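Local coordinates for hypothetical protein (Bacteroides fragilis, PDB 4JX0), which is of unknown function but binds magnesium and couples an N-terminal BT_3987-like domain to a second domain related to the F5/F8 type C family, at residues 23-28 with 161-166; 36-41 with 69-74. One frame throughout, in Å; residues are numbered along the deposited sequence.

Contact 1 ties helix 23-31 to the loop entering strand 165-174, and contact 2 pairs strand 36-41 with strand 66-73 in the same mixed sheet. Strand 36-41 follows helix 23-31 in the chain; both segments of contact 2 fall between those of contact 1, so contact 2 is nested inside the loop that contact 1 closes. Their centres lie about 9 Å apart. A probable hydrogen bond of 2.8 Å between Arg163 O and Leu40 N joins them, and Ile25 CD1 packs 3.5 Å from Tyr39 OH. Both lie away from the magnesium site of Ser208, Asp211, Asn213, Asn314 and Glu315. Another bound magnesium ion is about 10 Å from the side chain of Val71.

Contact 1: 23-28 with 161-166; sequences EDIREQ and RTRSSY
The carboxylate of Asp24 is gripped by two neighbouring residues of the opposite segment. Thr162 OG1 donates to Asp24 OD2 at 2.6 Å, and OD2 receives it on its anti lone pair, turned away from OD1. Arg163 NE takes the second oxygen, Asp24 OD1, at 3.0 Å in a salt bridge made on the syn side. OD1 lies at the edge of the guanidinium, almost in its plane, although the two flat groups are turned 40° against each other. A chi1 of 60° places Asp24 CG between the backbone N and the carbonyl carbon, and from there the two oxygens reach Thr162 and Arg163. The extended Arg163 chain crosses the aspartate at about a right angle. Its guanidinium is shared further, with a cation-pi contact to Tyr42.

One helical turn on, Gln28 reaches the start of the 161-166 segment. Its OE1 accepts the backbone N-H of Arg161, N to OE1 3.0 Å, in a bond bent to 139° at the hydrogen. With the oxygen so engaged, NE2 comes to lie beside the aliphatic part of the Arg161 side chain, 3.5 Å from its CD. The amide and guanidinium planes are nearly parallel, yet the approach is oblique. Beside these polar groups the buried Ile25 adds a looser apolar touch, its CG2 4.3 Å from Arg163 CD, and the same side chain rests on Tyr39 of strand 36-41.

Helix 23-31 is thus tied to the loop between strands 157-159 and 165-174 by side chains that mostly remain in reach of solvent. One hydroxyl donor and one cationic donor on separate oxygens would be expected to favour an ionised Asp24, and together probably limit rotation of its carboxylate.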
loop_
_atom_site.group_PDB
_atom_site.type_symbol
_atom_site.label_atom_id
_atom_site.label_comp_id
_atom_site.label_asym_id
_atom_site.label_seq_id
_atom_site.Cartn_x
_atom_site.Cartn_y
_atom_site.Cartn_z
ATOM N N GLU A 23 1.945 -7.905 29.427
ATOM C CA GLU A 23 2.911 -8.289 30.460
ATOM C C GLU A 23 3.701 -7.096 31.031
ATOM O O GLU A 23 3.930 -7.065 32.237
ATOM C CB GLU A 23 3.888 -9.363 29.931
ATOM C CG GLU A 23 4.754 -10.024 31.002
ATOM C CD GLU A 23 4.028 -10.595 32.211
ATOM O OE1 GLU A 23 2.972 -11.242 32.023
ATOM O OE2 GLU A 23 4.513 -10.392 33.349
ATOM N N ASP A 24 4.097 -6.127 30.194
ATOM C CA ASP A 24 4.882 -4.971 30.662
ATOM C C ASP A 24 4.093 -4.068 31.623
ATOM O O ASP A 24 4.679 -3.576 32.589
ATOM C CB ASP A 24 5.427 -4.135 29.493
ATOM C CG ASP A 24 4.368 -3.566 28.580
ATOM O OD1 ASP A 24 3.645 -4.365 27.940
ATOM O OD2 ASP A 24 4.270 -2.328 28.490
ATOM N N ILE A 25 2.786 -3.839 31.364
ATOM C CA ILE A 25 1.975 -2.998 32.248
ATOM C C ILE A 25 1.471 -3.849 33.435
ATOM O O ILE A 25 1.204 -3.276 34.484
ATOM C CB ILE A 25 0.835 -2.215 31.534
ATOM C CG1 ILE A 25 -0.264 -3.125 30.999
ATOM C CG2 ILE A 25 1.380 -1.303 30.432
ATOM C CD1 ILE A 25 -1.550 -2.839 31.595
ATOM N N ARG A 26 1.388 -5.197 33.299
ATOM C CA ARG A 26 1.027 -6.080 34.420
ATOM C C ARG A 26 2.149 -6.042 35.475
ATOM O O ARG A 26 1.857 -6.125 36.666
ATOM C CB ARG A 26 0.776 -7.525 33.949
ATOM C CG ARG A 26 0.161 -8.431 35.027
ATOM C CD ARG A 26 0.168 -9.917 34.680
ATOM N NE ARG A 26 -1.147 -10.390 34.231
ATOM C CZ ARG A 26 -1.576 -10.437 32.970
ATOM N NH1 ARG A 26 -0.788 -10.038 31.973
ATOM N NH2 ARG A 26 -2.796 -10.885 32.693
ATOM N N GLU A 27 3.422 -5.900 35.038
ATOM C CA GLU A 27 4.575 -5.769 35.938
ATOM C C GLU A 27 4.507 -4.438 36.686
ATOM O O GLU A 27 4.772 -4.420 37.882
ATOM C CB GLU A 27 5.911 -5.878 35.180
ATOM C CG GLU A 27 6.290 -7.300 34.803
ATOM C CD GLU A 27 7.530 -7.435 33.935
ATOM O OE1 GLU A 27 8.286 -6.443 33.808
ATOM O OE2 GLU A 27 7.755 -8.542 33.395
ATOM N N GLN A 28 4.147 -3.330 35.996
ATOM C CA GLN A 28 3.988 -2.008 36.624
ATOM C C GLN A 28 2.883 -2.022 37.671
ATOM O O GLN A 28 3.017 -1.370 38.710
ATOM C CB GLN A 28 3.655 -0.910 35.606
ATOM C CG GLN A 28 4.840 -0.316 34.861
ATOM C CD GLN A 28 4.465 1.021 34.260
ATOM O OE1 GLN A 28 4.357 1.171 33.030
ATOM N NE2 GLN A 28 4.262 2.029 35.122
ATOM N N ARG A 161 4.668 3.894 31.858
ATOM C CA ARG A 161 6.066 4.147 31.484
ATOM C C ARG A 161 6.295 3.704 30.028
ATOM O O ARG A 161 6.709 4.506 29.186
ATOM C CB ARG A 161 7.028 3.427 32.462
ATOM C CG ARG A 161 7.029 4.060 33.854
ATOM C CD ARG A 161 7.573 3.160 34.947
ATOM N NE ARG A 161 7.428 3.786 36.265
ATOM C CZ ARG A 161 7.812 3.245 37.422
ATOM N NH1 ARG A 161 8.381 2.042 37.446
ATOM N NH2 ARG A 161 7.630 3.901 38.563
ATOM N N THR A 162 5.933 2.447 29.742
ATOM C CA THR A 162 5.981 1.836 28.416
ATOM C C THR A 162 4.601 1.964 27.755
ATOM O O THR A 162 3.651 2.347 28.430
ATOM C CB THR A 162 6.380 0.376 28.573
ATOM O OG1 THR A 162 5.461 -0.239 29.477
ATOM C CG2 THR A 162 7.795 0.218 29.100
ATOM N N ARG A 163 4.485 1.640 26.457
ATOM C CA ARG A 163 3.229 1.701 25.686
ATOM C C ARG A 163 2.542 3.096 25.753
ATOM O O ARG A 163 1.319 3.178 25.803
ATOM C CB ARG A 163 2.250 0.587 26.119
ATOM C CG ARG A 163 2.781 -0.798 25.813
ATOM C CD ARG A 163 1.823 -1.916 26.163
ATOM N NE ARG A 163 2.261 -3.202 25.606
ATOM C CZ ARG A 163 2.092 -3.595 24.345
ATOM N NH1 ARG A 163 1.476 -2.805 23.469
ATOM N NH2 ARG A 163 2.529 -4.787 23.950
ATOM N N SER A 164 3.335 4.181 25.741
ATOM C CA SER A 164 2.832 5.562 25.754
ATOM C C SER A 164 3.215 6.345 24.488
ATOM O O SER A 164 2.739 7.470 24.323
ATOM C CB SER A 164 3.367 6.308 26.973
ATOM O OG SER A 164 4.786 6.324 27.014
ATOM N N SER A 165 4.076 5.776 23.610
ATOM C CA SER A 165 4.523 6.439 22.386
ATOM C C SER A 165 4.385 5.510 21.180
ATOM O O SER A 165 4.373 4.280 21.333
ATOM C CB SER A 165 5.967 6.905 22.532
ATOM O OG SER A 165 6.823 5.843 22.922
ATOM N N TYR A 166 4.254 6.110 19.986
ATOM C CA TYR A 166 4.085 5.385 18.724
ATOM C C TYR A 166 4.897 6.030 17.605
ATOM O O TYR A 166 5.105 7.243 17.618
ATOM C CB TYR A 166 2.606 5.358 18.335
ATOM C CG TYR A 166 2.221 4.184 17.472
ATOM C CD1 TYR A 166 2.330 4.246 16.093
ATOM C CD2 TYR A 166 1.673 3.042 18.025
ATOM C CE1 TYR A 166 1.945 3.179 15.290
ATOM C CE2 TYR A 166 1.255 1.982 17.231
ATOM C CZ TYR A 166 1.392 2.051 15.863
ATOM O OH TYR A 166 1.013 0.960 15.126
#

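Contact 2: 36-41 with 69-74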
loop_
_atom_site.group_PDB
_atom_site.type_symbol
_atom_site.label_atom_id
_atom_site.label_comp_id
_atom_site.label_asym_id
_atom_site.label_seq_id
_atom_site.Cartn_x
_atom_site.Cartn_y
_atom_site.Cartn_z
ATOM N N ASP A 36 -3.743 3.618 38.695
ATOM C CA ASP A 36 -4.345 3.095 37.472
ATOM C C ASP A 36 -3.534 3.657 36.327
ATOM O O ASP A 36 -3.111 4.807 36.400
ATOM C CB ASP A 36 -5.839 3.473 37.352
ATOM C CG ASP A 36 -6.719 2.844 38.418
ATOM O OD1 ASP A 36 -6.404 1.716 38.862
ATOM O OD2 ASP A 36 -7.721 3.481 38.814
ATOM N N LEU A 37 -3.229 2.844 35.319
ATOM C CA LEU A 37 -2.388 3.306 34.218
ATOM C C LEU A 37 -3.200 3.517 32.961
ATOM O O LEU A 37 -4.096 2.727 32.682
ATOM C CB LEU A 37 -1.256 2.306 33.947
ATOM C CG LEU A 37 -0.362 1.970 35.131
ATOM C CD1 LEU A 37 0.531 0.800 34.820
ATOM C CD2 LEU A 37 0.458 3.163 35.551
ATOM N N VAL A 38 -2.882 4.591 32.210
ATOM C CA VAL A 38 -3.496 4.922 30.919
ATOM C C VAL A 38 -2.416 4.666 29.867
ATOM O O VAL A 38 -1.292 5.139 30.020
ATOM C CB VAL A 38 -4.048 6.368 30.863
ATOM C CG1 VAL A 38 -4.750 6.633 29.539
ATOM C CG2 VAL A 38 -4.993 6.630 32.027
ATOM N N TYR A 39 -2.724 3.884 28.832
ATOM C CA TYR A 39 -1.715 3.532 27.838
ATOM C C TYR A 39 -2.339 3.249 26.476
ATOM O O TYR A 39 -3.562 3.217 26.341
ATOM C CB TYR A 39 -0.912 2.309 28.341
ATOM C CG TYR A 39 -1.734 1.051 28.530
ATOM C CD1 TYR A 39 -2.534 0.884 29.654
ATOM C CD2 TYR A 39 -1.667 0.008 27.621
ATOM C CE1 TYR A 39 -3.294 -0.269 29.832
ATOM C CE2 TYR A 39 -2.404 -1.157 27.800
ATOM C CZ TYR A 39 -3.209 -1.299 28.915
ATOM O OH TYR A 39 -3.962 -2.435 29.103
ATOM N N LEU A 40 -1.474 3.054 25.474
ATOM C CA LEU A 40 -1.862 2.787 24.093
ATOM C C LEU A 40 -2.072 1.279 23.851
ATOM O O LEU A 40 -1.184 0.467 24.139
ATOM C CB LEU A 40 -0.773 3.333 23.132
ATOM C CG LEU A 40 -1.114 4.549 22.297
ATOM C CD1 LEU A 40 -1.547 5.676 23.142
ATOM C CD2 LEU A 40 0.102 4.990 21.503
ATOM N N GLY A 41 -3.230 0.932 23.295
ATOM C CA GLY A 41 -3.569 -0.439 22.932
ATOM C C GLY A 41 -3.169 -0.731 21.495
ATOM O O GLY A 41 -3.642 -0.055 20.579
ATOM N N PHE A 69 -6.080 5.306 17.088
ATOM C CA PHE A 69 -5.317 4.612 18.127
ATOM C C PHE A 69 -6.190 4.314 19.326
ATOM O O PHE A 69 -6.863 5.217 19.811
ATOM C CB PHE A 69 -4.137 5.478 18.580
ATOM C CG PHE A 69 -3.128 5.754 17.502
ATOM C CD1 PHE A 69 -2.098 4.858 17.247
ATOM C CD2 PHE A 69 -3.213 6.900 16.730
ATOM C CE1 PHE A 69 -1.175 5.105 16.244
ATOM C CE2 PHE A 69 -2.273 7.152 15.733
ATOM C CZ PHE A 69 -1.269 6.247 15.488
ATOM N N LYS A 70 -6.146 3.074 19.834
ATOM C CA LYS A 70 -6.916 2.668 21.014
ATOM C C LYS A 70 -6.187 3.116 22.280
ATOM O O LYS A 70 -4.970 2.933 22.370
ATOM C CB LYS A 70 -7.096 1.143 21.016
ATOM C CG LYS A 70 -8.132 0.638 22.004
ATOM C CD LYS A 70 -8.616 -0.783 21.666
ATOM C CE LYS A 70 -7.633 -1.855 22.068
ATOM N NZ LYS A 70 -8.096 -3.208 21.666
ATOM N N VAL A 71 -6.904 3.712 23.243
ATOM C CA VAL A 71 -6.312 4.160 24.506
ATOM C C VAL A 71 -6.996 3.400 25.621
ATOM O O VAL A 71 -8.194 3.577 25.811
ATOM C CB VAL A 71 -6.417 5.687 24.712
ATOM C CG1 VAL A 71 -5.701 6.110 25.994
ATOM C CG2 VAL A 71 -5.873 6.446 23.505
ATOM N N LYS A 72 -6.247 2.558 26.353
ATOM C CA LYS A 72 -6.787 1.742 27.438
ATOM C C LYS A 72 -6.451 2.323 28.827
ATOM O O LYS A 72 -5.470 3.042 28.976
ATOM C CB LYS A 72 -6.217 0.310 27.343
ATOM C CG LYS A 72 -6.550 -0.424 26.047
ATOM C CD LYS A 72 -5.806 -1.754 25.901
ATOM C CE LYS A 72 -6.403 -2.865 26.723
ATOM N NZ LYS A 72 -5.682 -4.150 26.523
ATOM N N VAL A 73 -7.269 1.978 29.833
ATOM C CA VAL A 73 -7.057 2.295 31.248
ATOM C C VAL A 73 -7.141 0.940 31.968
ATOM O O VAL A 73 -7.953 0.095 31.576
ATOM C CB VAL A 73 -8.004 3.381 31.826
ATOM C CG1 VAL A 73 -9.459 2.953 31.777
ATOM C CG2 VAL A 73 -7.599 3.776 33.245
ATOM N N THR A 74 -6.264 0.695 32.950
ATOM C CA THR A 74 -6.173 -0.618 33.598
ATOM C C THR A 74 -7.411 -1.014 34.427
ATOM O O THR A 74 -7.674 -2.209 34.572
ATOM C CB THR A 74 -4.925 -0.682 34.466
ATOM O OG1 THR A 74 -4.912 0.436 35.348
ATOM C CG2 THR A 74 -3.659 -0.700 33.634
#
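Val38, Val71 and Val73 form the apolar centre on one face of the strand pair. Val38 sends one methyl to each partner: CG1 lies 3.7 Å from Val71 CG1, and CG2 lies 4.1 Å from Val73 CG2. CG1 of both Val38 and Val71 is anti to its backbone N (chi1 -176°), and these two methyls are the ones that meet. Leu40 joins more loosely from the same face of the sheet, and Leu148 of strand 142-150 touches Val38, Leu40 and Val71.

The strands run antiparallel, with 145° between the N-to-C directions of these segments, as neighbours in the large mixed sheet of the N-terminal BT_3987-like domain, which belongs to the E-set clan of immunoglobulin-like beta folds. Val38 with Val73 and Leu40 with Val71 are non-hydrogen-bonded pairs; Tyr39 with Lys72, between them, is a hydrogen-bonded pair, closed by Tyr39 N to Lys72 O at 2.9 Å and Lys72 N to Tyr39 O at 2.8 Å.

On the other face Lys72 CB lies over one face of the Tyr39 ring in a CH-pi contact, 4.0 Å from the ring centroid and displaced toward the rim. The lysine chain then bends at chi3 (78°), and its CE comes within 3.4 Å of Tyr39 OH, a hydroxyl hydrogen-bonded to Glu22. Thr74 CG2 meets the ring obliquely at CE1.

At the polar edge Thr74 leaves the strand but keeps hold of Leu37 twice. Its N-H binds Leu37 O, and its OG1 accepts the N-H of Leu37, N to OG1 2.9 Å, while the Thr74 carbonyl oxygen receives Lys19 NZ.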